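Glutamine cyclotransferase (Xanthomonas campestris, PDB 3MBR) probably catalyses the cyclisation of N-terminal glutamine in peptides to pyroglutamate, and carries a calcium ion within its beta-propeller fold. Local coordinates at residues Asn153-Trp167 with Val205-Leu218. The protein carries 1 engineered substitution. Residues are numbered along the deposited sequence; the frame is centred on the assembly and turned at random.
Sequences NELEWVNGELLANVW and VLNGIAFDAEHDRL. With CA (calcium ion), chain B.
Glu154 OE1 is shared between the calcium ion, at 2.5 Å, and Ile209 N, which donates a nearly straight hydrogen bond to its anti lone pair at 2.9 Å. This is the interface between two blades of the beta-propeller, where the innermost strands, 153-158 and 206-212, run almost parallel (8°) and are bridged by side chains and metal. Both glutamates swing CG anti to the backbone N (chi1 171° for Glu154, -174° for Glu156) and then bend at chi2, which carries their carboxylates across to the other strand. Glu156 divides its work: OE2 binds calcium at 2.4 Å, while OE1 takes the Phe211 N-H from above the carboxylate plane and also contacts a water that lies between it and Phe211 O. Leu155 O, Ile209 O, a water and Leu26 O from a third blade complete the metal site. Near the start of the two parallel strands, Asn165 ND2 donates to Asn153 OD1, holding that amide while Asn153 ND2 donates to Leu206 O at 2.9 Å, in the carbonyl plane. At the far end, Val158 CG1 sits over the centre of the Phe211 ring, 3.7 Å from its centroid.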
loop_
_atom_site.group_PDB
_atom_site.type_symbol
_atom_site.label_atom_id
_atom_site.label_comp_id
_atom_site.label_asym_id
_atom_site.label_seq_id
_atom_site.Cartn_x
_atom_site.Cartn_y
_atom_site.Cartn_z
ATOM N N ASN A 153 -4.120 4.814 -4.019
ATOM C CA ASN A 153 -2.695 4.744 -4.358
ATOM C C ASN A 153 -2.033 3.681 -3.389
ATOM O O ASN A 153 -0.804 3.384 -3.566
ATOM C CB ASN A 153 -1.914 6.135 -4.267
ATOM C CG ASN A 153 -1.705 6.612 -2.795
ATOM O OD1 ASN A 153 -2.353 6.161 -1.910
ATOM N ND2 ASN A 153 -0.803 7.511 -2.558
ATOM N N GLU A 154 -2.757 3.136 -2.364
ATOM C CA GLU A 154 -2.141 2.081 -1.533
ATOM C C GLU A 154 -3.210 1.230 -0.923
ATOM O O GLU A 154 -4.304 1.743 -0.584
ATOM C CB GLU A 154 -1.294 2.779 -0.429
ATOM C CG GLU A 154 -0.721 1.878 0.692
ATOM C CD GLU A 154 0.245 0.743 0.313
ATOM O OE1 GLU A 154 0.925 0.205 1.220
ATOM O OE2 GLU A 154 0.208 0.305 -0.885
ATOM N N LEU A 155 -2.906 -0.069 -0.766
ATOM C CA LEU A 155 -3.864 -1.030 -0.178
ATOM C C LEU A 155 -3.224 -1.782 0.967
ATOM O O LEU A 155 -1.954 -1.956 1.000
ATOM C CB LEU A 155 -4.192 -2.107 -1.236
ATOM C CG LEU A 155 -4.954 -1.587 -2.490
ATOM C CD1 LEU A 155 -5.203 -2.768 -3.448
ATOM C CD2 LEU A 155 -6.243 -0.894 -2.167
ATOM N N GLU A 156 -4.071 -2.296 1.864
ATOM C CA GLU A 156 -3.559 -3.227 2.852
ATOM C C GLU A 156 -4.755 -4.053 3.335
ATOM O O GLU A 156 -5.805 -3.477 3.705
ATOM C CB GLU A 156 -2.947 -2.469 4.023
ATOM C CG GLU A 156 -2.254 -3.410 5.041
ATOM C CD GLU A 156 -1.067 -4.162 4.477
ATOM O OE1 GLU A 156 -0.533 -4.976 5.271
ATOM O OE2 GLU A 156 -0.602 -3.903 3.337
ATOM N N TRP A 157 -4.606 -5.355 3.423
ATOM C CA TRP A 157 -5.629 -6.230 3.947
ATOM C C TRP A 157 -5.556 -6.285 5.437
ATOM O O TRP A 157 -4.467 -6.588 5.977
ATOM C CB TRP A 157 -5.447 -7.658 3.402
ATOM C CG TRP A 157 -6.640 -8.509 3.652
ATOM C CD1 TRP A 157 -6.840 -9.342 4.709
ATOM C CD2 TRP A 157 -7.796 -8.570 2.842
ATOM N NE1 TRP A 157 -8.096 -9.976 4.592
ATOM C CE2 TRP A 157 -8.694 -9.507 3.459
ATOM C CE3 TRP A 157 -8.169 -7.963 1.650
ATOM C CZ2 TRP A 157 -9.908 -9.880 2.875
ATOM C CZ3 TRP A 157 -9.439 -8.341 1.070
ATOM C CH2 TRP A 157 -10.255 -9.271 1.706
ATOM N N VAL A 158 -6.653 -5.995 6.149
ATOM C CA VAL A 158 -6.606 -5.953 7.652
ATOM C C VAL A 158 -7.867 -6.614 8.150
ATOM O O VAL A 158 -8.960 -6.102 7.955
ATOM C CB VAL A 158 -6.572 -4.493 8.117
ATOM C CG1 VAL A 158 -6.511 -4.438 9.656
ATOM C CG2 VAL A 158 -5.363 -3.732 7.561
ATOM N N ASN A 159 -7.694 -7.759 8.798
ATOM C CA ASN A 159 -8.863 -8.447 9.475
ATOM C C ASN A 159 -10.103 -8.560 8.584
ATOM O O ASN A 159 -11.218 -8.179 8.983
ATOM C CB ASN A 159 -9.253 -7.675 10.739
ATOM C CG ASN A 159 -8.130 -7.623 11.782
ATOM O OD1 ASN A 159 -7.972 -6.597 12.474
ATOM N ND2 ASN A 159 -7.299 -8.674 11.850
ATOM N N GLY A 160 -9.937 -9.058 7.382
ATOM C CA GLY A 160 -11.044 -9.350 6.529
ATOM C C GLY A 160 -11.574 -8.202 5.770
ATOM O O GLY A 160 -12.622 -8.342 5.129
ATOM N N GLU A 161 -10.898 -7.051 5.864
ATOM C CA GLU A 161 -11.352 -5.869 5.149
ATOM C C GLU A 161 -10.192 -5.336 4.341
ATOM O O GLU A 161 -9.019 -5.621 4.639
ATOM C CB GLU A 161 -11.784 -4.775 6.124
ATOM C CG GLU A 161 -13.091 -5.173 6.782
ATOM C CD GLU A 161 -13.608 -4.184 7.791
ATOM O OE1 GLU A 161 -14.785 -3.887 7.758
ATOM O OE2 GLU A 161 -12.836 -3.729 8.637
ATOM N N LEU A 162 -10.533 -4.561 3.330
ATOM C CA LEU A 162 -9.496 -3.925 2.510
ATOM C C LEU A 162 -9.360 -2.445 2.944
ATOM O O LEU A 162 -10.372 -1.715 2.910
ATOM C CB LEU A 162 -9.850 -4.077 1.019
ATOM C CG LEU A 162 -8.949 -3.453 -0.033
ATOM C CD1 LEU A 162 -7.579 -4.175 0.063
ATOM C CD2 LEU A 162 -9.527 -3.670 -1.366
ATOM N N LEU A 163 -8.182 -2.009 3.342
ATOM C CA LEU A 163 -7.947 -0.583 3.570
ATOM C C LEU A 163 -7.340 -0.033 2.295
ATOM O O LEU A 163 -6.430 -0.635 1.679
ATOM C CB LEU A 163 -6.951 -0.339 4.687
ATOM C CG LEU A 163 -7.380 -0.721 6.127
ATOM C CD1 LEU A 163 -6.442 -0.188 7.182
ATOM C CD2 LEU A 163 -8.767 -0.460 6.448
ATOM N N ALA A 164 -7.806 1.129 1.879
ATOM C CA ALA A 164 -7.274 1.776 0.657
ATOM C C ALA A 164 -7.078 3.248 0.921
ATOM O O ALA A 164 -8.000 3.938 1.395
ATOM C CB ALA A 164 -8.304 1.607 -0.497
ATOM N N ASN A 165 -5.872 3.728 0.630
ATOM C CA ASN A 165 -5.670 5.186 0.710
ATOM C C ASN A 165 -6.262 5.924 -0.461
ATOM O O ASN A 165 -6.100 5.475 -1.607
ATOM C CB ASN A 165 -4.169 5.499 0.725
ATOM C CG ASN A 165 -3.884 6.918 1.131
ATOM O OD1 ASN A 165 -4.212 7.321 2.260
ATOM N ND2 ASN A 165 -3.236 7.694 0.248
ATOM N N VAL A 166 -6.932 7.055 -0.168
ATOM C CA VAL A 166 -7.535 7.947 -1.140
ATOM C C VAL A 166 -6.711 9.304 -0.955
ATOM O O VAL A 166 -6.981 10.234 -0.089
ATOM C CB VAL A 166 -8.981 8.291 -0.694
ATOM C CG1 VAL A 166 -9.597 8.989 -1.795
ATOM C CG2 VAL A 166 -9.789 7.005 -0.343
ATOM N N TRP A 167 -5.636 9.400 -1.663
ATOM C CA TRP A 167 -4.753 10.517 -1.476
ATOM C C TRP A 167 -5.355 11.829 -1.733
ATOM O O TRP A 167 -4.862 12.790 -1.210
ATOM C CB TRP A 167 -3.475 10.387 -2.361
ATOM C CG TRP A 167 -3.732 10.537 -3.938
ATOM C CD1 TRP A 167 -4.090 9.539 -4.887
ATOM C CD2 TRP A 167 -3.572 11.771 -4.700
ATOM N NE1 TRP A 167 -4.140 10.119 -6.187
ATOM C CE2 TRP A 167 -3.888 11.480 -6.067
ATOM C CE3 TRP A 167 -3.284 13.113 -4.326
ATOM C CZ2 TRP A 167 -3.821 12.463 -7.049
ATOM C CZ3 TRP A 167 -3.202 14.106 -5.360
ATOM C CH2 TRP A 167 -3.479 13.783 -6.633
ATOM N N VAL A 205 2.555 12.540 -0.084
ATOM C CA VAL A 205 1.277 11.924 0.178
ATOM C C VAL A 205 1.517 10.674 1.003
ATOM O O VAL A 205 2.593 10.001 0.928
ATOM C CB VAL A 205 0.523 11.496 -1.083
ATOM C CG1 VAL A 205 -0.074 12.730 -1.848
ATOM C CG2 VAL A 205 1.368 10.657 -1.994
ATOM N N LEU A 206 0.500 10.280 1.787
ATOM C CA LEU A 206 0.470 8.938 2.420
ATOM C C LEU A 206 0.537 7.922 1.297
ATOM O O LEU A 206 -0.166 8.076 0.260
ATOM C CB LEU A 206 -0.834 8.801 3.254
ATOM C CG LEU A 206 -0.832 7.646 4.300
ATOM C CD1 LEU A 206 -1.840 7.892 5.432
ATOM C CD2 LEU A 206 -1.126 6.279 3.736
ATOM N N ASN A 207 1.360 6.916 1.450
ATOM C CA ASN A 207 1.505 5.974 0.345
ATOM C C ASN A 207 1.918 4.614 0.846
ATOM O O ASN A 207 2.248 3.732 0.045
ATOM C CB ASN A 207 2.485 6.507 -0.702
ATOM C CG ASN A 207 2.103 6.157 -2.057
ATOM O OD1 ASN A 207 2.212 7.056 -2.894
ATOM N ND2 ASN A 207 1.836 4.904 -2.342
ATOM N N GLY A 208 1.925 4.376 2.161
ATOM C CA GLY A 208 2.343 3.070 2.682
ATOM C C GLY A 208 1.412 2.725 3.830
ATOM O O GLY A 208 1.319 3.557 4.775
ATOM N N ILE A 209 0.735 1.608 3.761
ATOM C CA ILE A 209 -0.113 1.131 4.845
ATOM C C ILE A 209 0.315 -0.314 5.081
ATOM O O ILE A 209 0.206 -1.119 4.127
ATOM C CB ILE A 209 -1.626 1.189 4.510
ATOM C CG1 ILE A 209 -2.031 2.634 4.139
ATOM C CG2 ILE A 209 -2.376 0.665 5.733
ATOM C CD1 ILE A 209 -3.422 2.680 3.480
ATOM N N ALA A 210 0.784 -0.659 6.266
ATOM C CA ALA A 210 1.262 -2.012 6.509
ATOM C C ALA A 210 0.637 -2.604 7.801
ATOM O O ALA A 210 0.666 -1.929 8.821
ATOM C CB ALA A 210 2.778 -2.076 6.613
ATOM N N PHE A 211 0.184 -3.820 7.783
ATOM C CA PHE A 211 -0.419 -4.410 8.935
ATOM C C PHE A 211 0.406 -5.608 9.410
ATOM O O PHE A 211 0.792 -6.507 8.599
ATOM C CB PHE A 211 -1.841 -4.870 8.572
ATOM C CG PHE A 211 -2.571 -5.420 9.733
ATOM C CD1 PHE A 211 -2.778 -4.667 10.874
ATOM C CD2 PHE A 211 -3.099 -6.715 9.681
ATOM C CE1 PHE A 211 -3.499 -5.165 11.973
ATOM C CE2 PHE A 211 -3.881 -7.216 10.778
ATOM C CZ PHE A 211 -4.038 -6.454 11.901
ATOM N N ASP A 212 0.766 -5.585 10.692
ATOM C CA ASP A 212 1.420 -6.715 11.374
ATOM C C ASP A 212 0.292 -7.522 11.990
ATOM O O ASP A 212 -0.239 -7.120 13.026
ATOM C CB ASP A 212 2.339 -6.115 12.444
ATOM C CG ASP A 212 2.831 -7.141 13.461
ATOM O OD1 ASP A 212 3.540 -6.697 14.400
ATOM O OD2 ASP A 212 2.542 -8.353 13.351
ATOM N N ALA A 213 -0.108 -8.639 11.320
ATOM C CA ALA A 213 -1.242 -9.337 11.857
ATOM C C ALA A 213 -0.939 -10.090 13.123
ATOM O O ALA A 213 -1.869 -10.308 13.940
ATOM C CB ALA A 213 -1.876 -10.284 10.800
ATOM N N GLU A 214 0.335 -10.468 13.320
ATOM C CA GLU A 214 0.625 -11.262 14.538
ATOM C C GLU A 214 0.372 -10.443 15.822
ATOM O O GLU A 214 -0.065 -10.944 16.861
ATOM C CB GLU A 214 2.073 -11.727 14.451
ATOM C CG GLU A 214 2.532 -12.492 15.683
ATOM C CD GLU A 214 3.949 -12.991 15.605
ATOM O OE1 GLU A 214 4.399 -13.593 16.648
ATOM O OE2 GLU A 214 4.594 -12.812 14.528
ATOM N N HIS A 215 0.719 -9.162 15.760
ATOM C CA HIS A 215 0.604 -8.324 16.941
ATOM C C HIS A 215 -0.462 -7.255 16.823
ATOM O O HIS A 215 -0.593 -6.467 17.740
ATOM C CB HIS A 215 1.944 -7.655 17.283
ATOM C CG HIS A 215 3.078 -8.612 17.377
ATOM N ND1 HIS A 215 3.992 -8.798 16.349
ATOM C CD2 HIS A 215 3.461 -9.463 18.381
ATOM C CE1 HIS A 215 4.878 -9.712 16.720
ATOM N NE2 HIS A 215 4.575 -10.142 17.937
ATOM N N ASP A 216 -1.229 -7.271 15.706
ATOM C CA ASP A 216 -2.307 -6.328 15.414
ATOM C C ASP A 216 -1.787 -4.909 15.450
ATOM O O ASP A 216 -2.345 -4.081 16.169
ATOM C CB ASP A 216 -3.471 -6.546 16.431
ATOM C CG ASP A 216 -4.738 -5.705 16.104
ATOM O OD1 ASP A 216 -4.925 -5.201 14.960
ATOM O OD2 ASP A 216 -5.545 -5.578 17.051
ATOM N N ARG A 217 -0.753 -4.634 14.666
ATOM C CA ARG A 217 -0.220 -3.258 14.580
ATOM C C ARG A 217 -0.417 -2.744 13.165
ATOM O O ARG A 217 0.042 -3.411 12.199
ATOM C CB ARG A 217 1.279 -3.232 14.939
ATOM C CG ARG A 217 1.580 -3.802 16.344
ATOM C CD ARG A 217 3.015 -3.575 16.739
ATOM N NE ARG A 217 3.917 -4.332 15.894
ATOM C CZ ARG A 217 5.244 -4.177 15.889
ATOM N NH1 ARG A 217 5.832 -3.306 16.764
ATOM N NH2 ARG A 217 5.977 -4.916 15.094
ATOM N N LEU A 218 -0.915 -1.527 13.046
ATOM C CA LEU A 218 -1.159 -0.888 11.762
ATOM C C LEU A 218 -0.170 0.255 11.610
ATOM O O LEU A 218 -0.114 1.129 12.501
ATOM C CB LEU A 218 -2.603 -0.396 11.726
ATOM C CG LEU A 218 -2.996 0.213 10.372
ATOM C CD1 LEU A 218 -2.863 -0.762 9.256
ATOM C CD2 LEU A 218 -4.467 0.726 10.481
HETATM CA CA CA B . 0.349 -2.084 2.021
HETATM O O HOH W 1 1.611 -6.279 5.900
HETATM O O HOH W 2 0.863 -3.697 0.284
#